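Local coordinates for protein thiaminase-I (Naegleria gruberi, PDB 4HCW) that is a thiaminase-type protein with an alpha/beta fold resembling that of periplasmic binding proteins, at residues A[7-12]-A[62-67]; A[70-75]-A[340-345]; A[80-85]-A[264-269]; A[88-93]-A[109-114]. One frame throughout, in Å; residues are numbered along the deposited sequence.

Interaction 1. Residues A[7-12]-A[62-67]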
loop_
_atom_site.group_PDB
_atom_site.type_symbol
_atom_site.label_atom_id
_atom_site.label_comp_id
_atom_site.label_asym_id
_atom_site.label_seq_id
_atom_site.Cartn_x
_atom_site.Cartn_y
_atom_site.Cartn_z
ATOM N N LYS A 7 -3.780 25.370 -21.865
ATOM C CA LYS A 7 -2.657 24.597 -21.349
ATOM C C LYS A 7 -2.899 24.176 -19.902
ATOM O O LYS A 7 -2.468 24.850 -18.965
ATOM N N THR A 8 -3.596 23.057 -19.729
ATOM C CA THR A 8 -3.918 22.544 -18.404
ATOM C C THR A 8 -3.303 21.165 -18.183
ATOM O O THR A 8 -3.002 20.451 -19.139
ATOM C CB THR A 8 -5.441 22.449 -18.190
ATOM O OG1 THR A 8 -5.981 21.418 -19.026
ATOM C CG2 THR A 8 -6.112 23.773 -18.522
ATOM N N LEU A 9 -3.123 20.795 -16.920
ATOM C CA LEU A 9 -2.537 19.504 -16.572
ATOM C C LEU A 9 -3.463 18.706 -15.659
ATOM O O LEU A 9 -3.791 19.146 -14.556
ATOM C CB LEU A 9 -1.180 19.700 -15.891
ATOM C CG LEU A 9 -0.381 18.437 -15.564
ATOM C CD1 LEU A 9 0.141 17.789 -16.836
ATOM C CD2 LEU A 9 0.762 18.750 -14.611
ATOM N N THR A 10 -3.880 17.531 -16.120
ATOM C CA THR A 10 -4.750 16.665 -15.329
ATOM C C THR A 10 -3.939 15.729 -14.437
ATOM O O THR A 10 -3.071 14.998 -14.914
ATOM C CB THR A 10 -5.691 15.831 -16.221
ATOM O OG1 THR A 10 -4.920 15.082 -17.169
ATOM C CG2 THR A 10 -6.662 16.735 -16.964
ATOM N N VAL A 11 -4.227 15.761 -13.140
ATOM C CA VAL A 11 -3.524 14.918 -12.179
ATOM C C VAL A 11 -4.474 13.946 -11.487
ATOM O O VAL A 11 -5.466 14.357 -10.883
ATOM C CB VAL A 11 -2.802 15.760 -11.110
ATOM C CG1 VAL A 11 -2.072 14.856 -10.128
ATOM C CG2 VAL A 11 -1.836 16.732 -11.765
ATOM N N GLY A 12 -4.165 12.657 -11.582
ATOM C CA GLY A 12 -4.967 11.632 -10.940
ATOM C C GLY A 12 -4.371 11.186 -9.617
ATOM O O GLY A 12 -3.411 10.416 -9.587
ATOM N N LEU A 62 -5.969 6.784 -19.080
ATOM C CA LEU A 62 -5.053 7.432 -18.149
ATOM C C LEU A 62 -5.009 8.944 -18.353
ATOM O O LEU A 62 -5.051 9.423 -19.486
ATOM C CB LEU A 62 -3.646 6.851 -18.304
ATOM C CG LEU A 62 -3.493 5.348 -18.062
ATOM C CD1 LEU A 62 -2.114 4.873 -18.491
ATOM C CD2 LEU A 62 -3.744 5.012 -16.600
ATOM N N PRO A 63 -4.930 9.700 -17.247
ATOM C CA PRO A 63 -4.758 11.157 -17.294
ATOM C C PRO A 63 -3.326 11.524 -17.677
ATOM O O PRO A 63 -2.540 10.640 -18.014
ATOM C CB PRO A 63 -5.038 11.591 -15.848
ATOM C CG PRO A 63 -5.721 10.421 -15.202
ATOM C CD PRO A 63 -5.150 9.220 -15.875
ATOM N N ASP A 64 -2.997 12.812 -17.623
ATOM C CA ASP A 64 -1.643 13.270 -17.920
ATOM C C ASP A 64 -0.647 12.674 -16.934
ATOM O O ASP A 64 0.370 12.101 -17.326
ATOM C CB ASP A 64 -1.568 14.797 -17.877
ATOM C CG ASP A 64 -2.288 15.452 -19.037
ATOM O OD1 ASP A 64 -2.266 14.882 -20.149
ATOM O OD2 ASP A 64 -2.876 16.536 -18.839
ATOM N N VAL A 65 -0.949 12.817 -15.649
ATOM C CA VAL A 65 -0.142 12.225 -14.591
ATOM C C VAL A 65 -1.060 11.592 -13.550
ATOM O O VAL A 65 -2.012 12.219 -13.086
ATOM C CB VAL A 65 0.793 13.268 -13.939
ATOM C CG1 VAL A 65 0.135 14.636 -13.924
ATOM C CG2 VAL A 65 1.199 12.834 -12.536
ATOM N N PHE A 66 -0.778 10.342 -13.200
ATOM C CA PHE A 66 -1.654 9.581 -12.318
ATOM C C PHE A 66 -0.876 8.808 -11.257
ATOM O O PHE A 66 0.291 8.466 -11.452
ATOM C CB PHE A 66 -2.506 8.610 -13.140
ATOM C CG PHE A 66 -1.704 7.729 -14.056
ATOM C CD1 PHE A 66 -1.193 6.522 -13.608
ATOM C CD2 PHE A 66 -1.458 8.110 -15.366
ATOM C CE1 PHE A 66 -0.452 5.713 -14.446
ATOM C CE2 PHE A 66 -0.718 7.304 -16.209
ATOM C CZ PHE A 66 -0.215 6.103 -15.748
ATOM N N SER A 67 -1.535 8.538 -10.135
ATOM C CA SER A 67 -0.956 7.706 -9.089
ATOM C C SER A 67 -1.637 6.345 -9.083
ATOM O O SER A 67 -2.852 6.250 -8.909
ATOM C CB SER A 67 -1.102 8.375 -7.722
ATOM O OG SER A 67 -0.504 7.590 -6.705
#

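Interaction 2. Residues A[70-75]-A[340-345]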
loop_
_atom_site.group_PDB
_atom_site.type_symbol
_atom_site.label_atom_id
_atom_site.label_comp_id
_atom_site.label_asym_id
_atom_site.label_seq_id
_atom_site.Cartn_x
_atom_site.Cartn_y
_atom_site.Cartn_z
ATOM N N SER A 70 1.473 -0.187 -7.659
ATOM C CA SER A 70 2.482 -0.856 -8.472
ATOM C C SER A 70 2.100 -2.305 -8.776
ATOM O O SER A 70 2.767 -2.978 -9.560
ATOM C CB SER A 70 3.850 -0.795 -7.790
ATOM O OG SER A 70 3.794 -1.339 -6.484
ATOM N N ILE A 71 1.020 -2.774 -8.157
ATOM C CA ILE A 71 0.534 -4.131 -8.382
ATOM C C ILE A 71 -0.003 -4.289 -9.805
ATOM O O ILE A 71 -0.074 -5.399 -10.332
ATOM C CB ILE A 71 -0.558 -4.523 -7.355
ATOM C CG1 ILE A 71 -0.751 -6.042 -7.318
ATOM C CG2 ILE A 71 -1.870 -3.806 -7.650
ATOM C CD1 ILE A 71 -1.750 -6.501 -6.282
ATOM N N PHE A 72 -0.366 -3.172 -10.425
ATOM C CA PHE A 72 -0.887 -3.187 -11.787
ATOM C C PHE A 72 0.050 -2.453 -12.736
ATOM O O PHE A 72 -0.302 -2.187 -13.884
ATOM C CB PHE A 72 -2.276 -2.550 -11.837
ATOM C CG PHE A 72 -3.312 -3.294 -11.046
ATOM C CD1 PHE A 72 -3.273 -4.675 -10.955
ATOM C CD2 PHE A 72 -4.322 -2.612 -10.391
ATOM C CE1 PHE A 72 -4.224 -5.362 -10.227
ATOM C CE2 PHE A 72 -5.276 -3.292 -9.661
ATOM C CZ PHE A 72 -5.228 -4.669 -9.579
ATOM N N LEU A 73 1.245 -2.130 -12.251
ATOM C CA LEU A 73 2.211 -1.372 -13.044
ATOM C C LEU A 73 2.696 -2.081 -14.319
ATOM O O LEU A 73 2.643 -1.488 -15.396
ATOM C CB LEU A 73 3.391 -0.900 -12.182
ATOM C CG LEU A 73 4.362 0.070 -12.858
ATOM C CD1 LEU A 73 3.634 1.330 -13.305
ATOM C CD2 LEU A 73 5.515 0.414 -11.928
ATOM N N PRO A 74 3.166 -3.343 -14.214
ATOM C CA PRO A 74 3.625 -4.004 -15.444
ATOM C C PRO A 74 2.509 -4.185 -16.472
ATOM O O PRO A 74 2.759 -4.056 -17.671
ATOM C CB PRO A 74 4.111 -5.370 -14.949
ATOM C CG PRO A 74 4.432 -5.159 -13.513
ATOM C CD PRO A 74 3.400 -4.192 -13.030
ATOM N N TYR A 75 1.299 -4.480 -16.007
ATOM C CA TYR A 75 0.147 -4.582 -16.897
ATOM C C TYR A 75 -0.167 -3.226 -17.516
ATOM O O TYR A 75 -0.615 -3.141 -18.660
ATOM C CB TYR A 75 -1.077 -5.115 -16.146
ATOM C CG TYR A 75 -2.392 -4.853 -16.852
ATOM C CD1 TYR A 75 -2.786 -5.622 -17.940
ATOM C CD2 TYR A 75 -3.239 -3.836 -16.427
ATOM C CE1 TYR A 75 -3.986 -5.383 -18.587
ATOM C CE2 TYR A 75 -4.440 -3.590 -17.067
ATOM C CZ TYR A 75 -4.809 -4.366 -18.145
ATOM O OH TYR A 75 -6.007 -4.122 -18.782
ATOM N N ASP A 340 0.086 -9.396 -16.902
ATOM C CA ASP A 340 -0.872 -9.261 -17.997
ATOM C C ASP A 340 -2.333 -9.223 -17.551
ATOM O O ASP A 340 -3.226 -9.605 -18.308
ATOM C CB ASP A 340 -0.669 -10.381 -19.024
ATOM C CG ASP A 340 -0.618 -11.759 -18.386
ATOM O OD1 ASP A 340 -1.102 -11.916 -17.246
ATOM O OD2 ASP A 340 -0.094 -12.691 -19.033
ATOM N N PHE A 341 -2.578 -8.761 -16.329
ATOM C CA PHE A 341 -3.944 -8.681 -15.818
ATOM C C PHE A 341 -4.102 -7.611 -14.744
ATOM O O PHE A 341 -3.117 -7.093 -14.218
ATOM C CB PHE A 341 -4.412 -10.044 -15.292
ATOM C CG PHE A 341 -3.670 -10.518 -14.072
ATOM C CD1 PHE A 341 -2.435 -11.134 -14.189
ATOM C CD2 PHE A 341 -4.216 -10.361 -12.809
ATOM C CE1 PHE A 341 -1.754 -11.574 -13.068
ATOM C CE2 PHE A 341 -3.543 -10.801 -11.685
ATOM C CZ PHE A 341 -2.310 -11.408 -11.815
ATOM N N ALA A 342 -5.349 -7.282 -14.423
ATOM C CA ALA A 342 -5.633 -6.265 -13.420
ATOM C C ALA A 342 -6.774 -6.667 -12.487
ATOM O O ALA A 342 -6.793 -7.777 -11.958
ATOM C CB ALA A 342 -5.928 -4.931 -14.086
ATOM N N ASN A 343 -7.725 -5.758 -12.300
ATOM C CA ASN A 343 -8.763 -5.918 -11.282
ATOM C C ASN A 343 -9.777 -7.033 -11.532
ATOM O O ASN A 343 -10.232 -7.681 -10.589
ATOM C CB ASN A 343 -9.486 -4.590 -11.046
ATOM C CG ASN A 343 -8.585 -3.544 -10.420
ATOM O OD1 ASN A 343 -8.365 -3.546 -9.209
ATOM N ND2 ASN A 343 -8.057 -2.646 -11.243
ATOM N N LYS A 344 -10.133 -7.252 -12.794
ATOM C CA LYS A 344 -11.116 -8.276 -13.134
ATOM C C LYS A 344 -10.627 -9.670 -12.748
ATOM O O LYS A 344 -11.373 -10.461 -12.172
ATOM C CB LYS A 344 -11.455 -8.231 -14.626
ATOM C CG LYS A 344 -12.555 -9.197 -15.040
ATOM C CD LYS A 344 -12.849 -9.107 -16.529
ATOM N N GLU A 345 -9.368 -9.960 -13.057
ATOM C CA GLU A 345 -8.794 -11.267 -12.756
ATOM C C GLU A 345 -8.568 -11.458 -11.259
ATOM O O GLU A 345 -8.705 -12.568 -10.744
ATOM C CB GLU A 345 -7.489 -11.481 -13.528
ATOM C CG GLU A 345 -7.667 -11.671 -15.029
ATOM C CD GLU A 345 -7.970 -10.375 -15.759
ATOM O OE1 GLU A 345 -8.438 -10.438 -16.915
ATOM O OE2 GLU A 345 -7.737 -9.294 -15.178
#

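Interaction 3. Residues A[80-85]-A[264-269]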
loop_
_atom_site.group_PDB
_atom_site.type_symbol
_atom_site.label_atom_id
_atom_site.label_comp_id
_atom_site.label_asym_id
_atom_site.label_seq_id
_atom_site.Cartn_x
_atom_site.Cartn_y
_atom_site.Cartn_z
ATOM N N GLY A 80 1.298 0.578 -22.870
ATOM C CA GLY A 80 2.034 1.691 -23.446
ATOM C C GLY A 80 1.661 3.060 -22.911
ATOM O O GLY A 80 2.347 4.042 -23.184
ATOM N N GLY A 81 0.581 3.126 -22.137
ATOM C CA GLY A 81 0.061 4.394 -21.651
ATOM C C GLY A 81 0.924 5.125 -20.637
ATOM O O GLY A 81 0.588 6.232 -20.221
ATOM N N VAL A 82 2.034 4.513 -20.234
ATOM C CA VAL A 82 2.931 5.130 -19.260
ATOM C C VAL A 82 4.319 5.388 -19.850
ATOM O O VAL A 82 4.890 4.530 -20.526
ATOM C CB VAL A 82 3.035 4.281 -17.968
ATOM C CG1 VAL A 82 3.399 2.846 -18.298
ATOM C CG2 VAL A 82 4.038 4.888 -16.994
ATOM N N LYS A 83 4.850 6.581 -19.598
ATOM C CA LYS A 83 6.143 6.987 -20.142
ATOM C C LYS A 83 7.322 6.487 -19.308
ATOM O O LYS A 83 7.313 6.582 -18.081
ATOM C CB LYS A 83 6.208 8.512 -20.274
ATOM C CG LYS A 83 7.597 9.056 -20.571
ATOM C CD LYS A 83 7.611 9.902 -21.832
ATOM C CE LYS A 83 6.713 11.119 -21.694
ATOM N NZ LYS A 83 6.758 11.977 -22.910
ATOM N N SER A 84 8.333 5.956 -19.987
ATOM C CA SER A 84 9.571 5.550 -19.332
ATOM C C SER A 84 10.359 6.782 -18.898
ATOM O O SER A 84 10.428 7.773 -19.626
ATOM C CB SER A 84 10.414 4.683 -20.269
ATOM O OG SER A 84 10.646 5.341 -21.503
ATOM N N LEU A 85 10.955 6.718 -17.713
ATOM C CA LEU A 85 11.636 7.873 -17.141
ATOM C C LEU A 85 13.112 7.598 -16.866
ATOM O O LEU A 85 13.508 6.455 -16.636
ATOM C CB LEU A 85 10.939 8.307 -15.851
ATOM C CG LEU A 85 9.423 8.498 -15.948
ATOM C CD1 LEU A 85 8.837 8.858 -14.594
ATOM C CD2 LEU A 85 9.078 9.556 -16.985
ATOM N N VAL A 264 2.564 4.615 -6.968
ATOM C CA VAL A 264 3.547 5.268 -7.823
ATOM C C VAL A 264 2.939 6.347 -8.719
ATOM O O VAL A 264 1.961 6.105 -9.427
ATOM C CB VAL A 264 4.287 4.234 -8.698
ATOM C CG1 VAL A 264 5.148 4.927 -9.735
ATOM C CG2 VAL A 264 5.129 3.309 -7.830
ATOM N N LEU A 265 3.527 7.539 -8.671
ATOM C CA LEU A 265 3.148 8.627 -9.566
ATOM C C LEU A 265 3.817 8.446 -10.923
ATOM O O LEU A 265 5.042 8.390 -11.016
ATOM C CB LEU A 265 3.549 9.976 -8.969
ATOM C CG LEU A 265 2.666 10.533 -7.852
ATOM C CD1 LEU A 265 3.380 11.653 -7.116
ATOM C CD2 LEU A 265 1.348 11.024 -8.423
ATOM N N ALA A 266 3.009 8.355 -11.973
ATOM C CA ALA A 266 3.533 8.182 -13.322
ATOM C C ALA A 266 2.857 9.140 -14.293
ATOM O O ALA A 266 1.754 9.621 -14.036
ATOM C CB ALA A 266 3.354 6.745 -13.780
ATOM N N LEU A 267 3.522 9.413 -15.410
ATOM C CA LEU A 267 2.971 10.304 -16.424
ATOM C C LEU A 267 2.597 9.545 -17.691
ATOM O O LEU A 267 3.216 8.536 -18.028
ATOM C CB LEU A 267 3.954 11.431 -16.758
ATOM C CG LEU A 267 5.409 11.295 -16.312
ATOM C CD1 LEU A 267 6.322 12.033 -17.274
ATOM C CD2 LEU A 267 5.582 11.841 -14.904
ATOM N N ASN A 268 1.577 10.037 -18.386
ATOM C CA ASN A 268 1.139 9.432 -19.635
ATOM C C ASN A 268 2.233 9.521 -20.691
ATOM O O ASN A 268 2.993 10.488 -20.731
ATOM C CB ASN A 268 -0.145 10.101 -20.130
ATOM C CG ASN A 268 -0.910 9.240 -21.116
ATOM O OD1 ASN A 268 -0.321 8.569 -21.963
ATOM N ND2 ASN A 268 -2.235 9.254 -21.010
ATOM N N SER A 269 2.314 8.504 -21.542
ATOM C CA SER A 269 3.355 8.444 -22.558
ATOM C C SER A 269 3.089 9.408 -23.708
ATOM O O SER A 269 4.000 9.746 -24.463
ATOM C CB SER A 269 3.498 7.019 -23.092
ATOM O OG SER A 269 2.293 6.580 -23.695
#

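Interaction 4. Residues A[88-93]-A[109-114]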
loop_
_atom_site.group_PDB
_atom_site.type_symbol
_atom_site.label_atom_id
_atom_site.label_comp_id
_atom_site.label_asym_id
_atom_site.label_seq_id
_atom_site.Cartn_x
_atom_site.Cartn_y
_atom_site.Cartn_z
ATOM N N SER A 88 18.031 9.427 -13.347
ATOM C CA SER A 88 18.465 10.683 -12.746
ATOM C C SER A 88 17.295 11.622 -12.467
ATOM O O SER A 88 17.319 12.387 -11.502
ATOM C CB SER A 88 19.488 11.376 -13.648
ATOM O OG SER A 88 18.951 11.619 -14.936
ATOM N N LEU A 89 16.272 11.559 -13.316
ATOM C CA LEU A 89 15.101 12.416 -13.171
ATOM C C LEU A 89 14.328 12.088 -11.896
ATOM O O LEU A 89 13.815 12.980 -11.222
ATOM C CB LEU A 89 14.186 12.285 -14.392
ATOM C CG LEU A 89 12.975 13.220 -14.449
ATOM C CD1 LEU A 89 13.421 14.674 -14.481
ATOM C CD2 LEU A 89 12.100 12.898 -15.652
ATOM N N VAL A 90 14.253 10.801 -11.573
ATOM C CA VAL A 90 13.541 10.342 -10.386
ATOM C C VAL A 90 14.349 10.603 -9.117
ATOM O O VAL A 90 13.811 11.071 -8.112
ATOM C CB VAL A 90 13.205 8.840 -10.479
ATOM C CG1 VAL A 90 12.507 8.367 -9.213
ATOM C CG2 VAL A 90 12.345 8.564 -11.703
ATOM N N ARG A 91 15.643 10.302 -9.174
ATOM C CA ARG A 91 16.532 10.488 -8.031
ATOM C C ARG A 91 16.668 11.959 -7.643
ATOM O O ARG A 91 16.923 12.281 -6.482
ATOM C CB ARG A 91 17.914 9.896 -8.325
ATOM C CG ARG A 91 17.941 8.378 -8.397
ATOM C CD ARG A 91 17.707 7.754 -7.031
ATOM N NE ARG A 91 17.758 6.296 -7.079
ATOM C CZ ARG A 91 17.689 5.509 -6.010
ATOM N NH1 ARG A 91 17.744 4.191 -6.148
ATOM N NH2 ARG A 91 17.568 6.040 -4.800
ATOM N N GLY A 92 16.495 12.846 -8.618
ATOM C CA GLY A 92 16.593 14.274 -8.375
ATOM C C GLY A 92 15.331 14.854 -7.767
ATOM O O GLY A 92 15.286 16.035 -7.419
ATOM N N VAL A 93 14.305 14.020 -7.637
ATOM C CA VAL A 93 13.027 14.448 -7.080
ATOM C C VAL A 93 12.716 13.726 -5.774
ATOM O O VAL A 93 12.431 14.356 -4.755
ATOM C CB VAL A 93 11.873 14.201 -8.071
ATOM C CG1 VAL A 93 10.530 14.408 -7.391
ATOM C CG2 VAL A 93 12.012 15.107 -9.284
ATOM N N GLY A 109 13.818 -3.314 -16.221
ATOM C CA GLY A 109 15.015 -2.495 -16.180
ATOM C C GLY A 109 14.728 -1.008 -16.107
ATOM O O GLY A 109 15.271 -0.303 -15.257
ATOM N N SER A 110 13.869 -0.531 -17.002
ATOM C CA SER A 110 13.534 0.888 -17.065
ATOM C C SER A 110 12.651 1.317 -15.896
ATOM O O SER A 110 11.984 0.491 -15.273
ATOM C CB SER A 110 12.841 1.215 -18.389
ATOM O OG SER A 110 13.656 0.865 -19.492
ATOM N N VAL A 111 12.654 2.615 -15.607
ATOM C CA VAL A 111 11.822 3.175 -14.548
ATOM C C VAL A 111 10.570 3.799 -15.160
ATOM O O VAL A 111 10.645 4.456 -16.197
ATOM C CB VAL A 111 12.590 4.239 -13.739
ATOM C CG1 VAL A 111 11.741 4.757 -12.588
ATOM C CG2 VAL A 111 13.897 3.663 -13.219
ATOM N N TYR A 112 9.422 3.590 -14.521
ATOM C CA TYR A 112 8.156 4.058 -15.079
ATOM C C TYR A 112 7.329 4.927 -14.133
ATOM O O TYR A 112 6.127 5.093 -14.336
ATOM C CB TYR A 112 7.318 2.874 -15.568
ATOM C CG TYR A 112 7.827 2.256 -16.850
ATOM C CD1 TYR A 112 8.828 1.294 -16.830
ATOM C CD2 TYR A 112 7.305 2.635 -18.080
ATOM C CE1 TYR A 112 9.297 0.728 -18.000
ATOM C CE2 TYR A 112 7.768 2.074 -19.256
ATOM C CZ TYR A 112 8.763 1.122 -19.210
ATOM O OH TYR A 112 9.228 0.560 -20.378
ATOM N N GLY A 113 7.963 5.487 -13.107
ATOM C CA GLY A 113 7.254 6.385 -12.215
ATOM C C GLY A 113 7.961 6.770 -10.930
ATOM O O GLY A 113 8.960 6.163 -10.542
ATOM N N PHE A 114 7.426 7.792 -10.268
ATOM C CA PHE A 114 7.958 8.269 -9.000
ATOM C C PHE A 114 7.161 7.673 -7.848
ATOM O O PHE A 114 5.961 7.919 -7.729
ATOM C CB PHE A 114 7.877 9.796 -8.920
ATOM C CG PHE A 114 8.395 10.501 -10.142
ATOM C CD1 PHE A 114 7.548 10.800 -11.196
ATOM C CD2 PHE A 114 9.725 10.877 -10.230
ATOM C CE1 PHE A 114 8.018 11.452 -12.318
ATOM C CE2 PHE A 114 10.201 11.532 -11.351
ATOM C CZ PHE A 114 9.345 11.819 -12.397
#

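Interaction 1. Residues A[7-12]-A[62-67]
Gly12 and Val65, which with Asp64 bury the most surface here, meet backbone to backbone: Gly12 N donates to Val65 O at 2.7 Å, and Gly12 O accepts from Ser67 N. Together with the bond from Val65 N to Thr10 O (3.1 Å) and the bridges Val11-Val65 and Gly12-Phe66, this defines a parallel strand pair, in agreement with the 8° between the strand directions. Val65 CG1 lies 3.6 Å from Val11 CG2, the two side chains side by side and pointing the same way, while Leu9 meets Val65 at about a right angle. Helix 275-288 covers these residues through Val282 and Ile283.

Just before the strand, Asp64 turns its carboxylate to Thr10, with CG beside its own backbone N (chi1 -71°). Asp64 OD2 accepts from Thr10 N at 3.1 Å in an almost straight bond (175°) on the anti side. In return Asp64 N donates to Thr10 OG1 at 3.0 Å, and a weak bond joins OG1 to OD2. The same OD2 makes a salt bridge with Lys275. The carboxylate thus takes a strand N-H where the regular pairing stops, and the lysine charge probably stabilises its ionised form.

Interaction 2. Residues A[70-75]-A[340-345]
Phe72 extends its ring onto the backbone of Ala342 and the amide of Asn343, and its atoms can be followed outward in order. The CB bond points toward residues 340-345, and CG stands beside the backbone N (chi1 -64°). On one side of the ring, Phe72 CD1 comes 3.8 Å from Ala342 CA, and Phe72 CE1, one atom further out, lies 3.6 Å from Ala342 CA. The methyl group of Ala342 sits over one face, offset toward the rim, as a CH-pi contact, Ala342 CB being 4.2 Å from the Phe72 ring centroid and 14° off the normal. The opposite face is covered by Ile71 CG2. At the tip, Phe72 CZ is 3.4 Å from Asn343 OD1. Along the other side, CE2 also borders the amide, and Phe72 CD2 reaches Asn343 ND2 at 3.8 Å. Ring and amide planes stand 73° apart, so the two groups cross and do not stack.

Tyr75 adds a second aromatic surface: Tyr75 CE2 touches Ala342 CB at 3.6 Å, and Phe341 C lies over one face of its ring, toward the rim.

The contact joins the N-terminal starts of helices 73-77 and 343-353, with Phe72 and Ala342 as N-cap residues. Several N-H groups here have partners other than the rings: Ala342 N donates to Glu345 OE2 at 3.2 Å, Asn343 N and Lys344 N bond to Asp56, and Asn343 ND2 bonds to Cys53 O, which probably helps to hold the amide beside Phe72. Across the contact, CH-pi and apolar packing meet nearby carbonyl and amide oxygens, so van der Waals contact probably dominates.

Interaction 3. Residues A[80-85]-A[264-269]
Ser269 OG donates to Gly80 O at 2.6 Å, and Lys83 N donates to Leu267 O at 3.0 Å; these are two of the three hydrogen bonds between the segments. The backbone bond from Lys83 N is close to straight (174°). The serine oxygen stands between its own backbone N and carbonyl carbon (chi1 61°), a position from which it meets the carbonyl of Gly80. A third bond runs from Ser269 N to Gly81 O at 3.1 Å, the donor lying well above the carbonyl plane (65°). Val82 and Asn268 form a single backbone bridge.

Outward from these bonds, Lys83 CB rests 3.7 Å from Ser269 CA; the lysine chain is bent at chi2 and chi3, and NZ makes a weak bond to Leu271 O. On the apolar side, Val82 CG2 touches Ala266 CB at 3.8 Å. Leu85 CD2 meets Leu267 CD1 at 3.7 Å, their side chains crossing at a slant.

The loop between helices 73-77 and 87-94 is thus tied to residues 266-269, on and beside strand 260-267. Leu85 and Leu267 both pack on Phe114 of strand 110-125, while Gln276 and Ile283 of helix 275-288 cover Leu267, and strand 65-69 places Phe66 against Ala266.

Interaction 4. Residues A[88-93]-A[109-114]
Phe114 and Val90 carry this contact, the ring presenting its CD2-CE2 side to the helix while the valine crosses it obliquely. CG of Phe114 stands beside the backbone N (chi1 -48°), and although the CB bond runs past the helix, the far part of the ring lies nearer to it. The backbone of the helix is met at the ring edge: Val90 CA lies near the ring plane, 3.7 Å from Phe114 CE2, and Leu89 O lies in that plane, 3.9 Å from Phe114 CE2. Both branches of Val90 lie to the same side of the ring plane, with Val90 CG1 3.9 Å from Phe114 CD2 and Val90 CG2 3.7 Å from Phe114 CE2.

The same Val90 CG2 has a second neighbour, Val111 CG1 at 4.0 Å, and so is shared between an aromatic ring and a valine from the other segment. Val111 points its CB bond toward the helix and Tyr112 away; after Gly113, Phe114 supplies the second contact. Leu89 contributes a looser touch, Leu89 CG being 4.4 Å from Phe114 CZ. The side-chain contacts are apolar, with one backbone oxygen, Leu89 O, at the ring edge; one turn of helix packs against the irregular segment 111-114 at the start of strand 110-125.

Helix 87-94 is thereby set beside strand 110-125. Helix 275-288 completes the surroundings: Gln276 touches Leu89, Val280 touches Val93, and Ile283 reaches Phe114, whose backbone pairs with Leu265 of strand 260-267.

Interactions 1, 3 and 4 all reach the same mixed sheet, through strands 8-13, 65-69, 260-267 and 110-125. Interactions 1 and 3 have centres 11 Å apart and join where strands 65-69 and 260-267 pair, with a probable hydrogen bond from Phe66 N to Ala266 O of 2.8 Å. Interactions 3 and 4 are also 11 Å apart, joined by a probable bond between Leu85 N and Val111 O of 2.7 Å. Interactions 1 and 4 do not touch, their nearest atoms being about 7 Å apart. Interaction 2 links residues far apart in sequence, and the loop it closes contains interaction 3, within which interaction 4 is nested. It meets interaction 3 where Ser70 CB packs on Val264 CG2 at 4.3 Å.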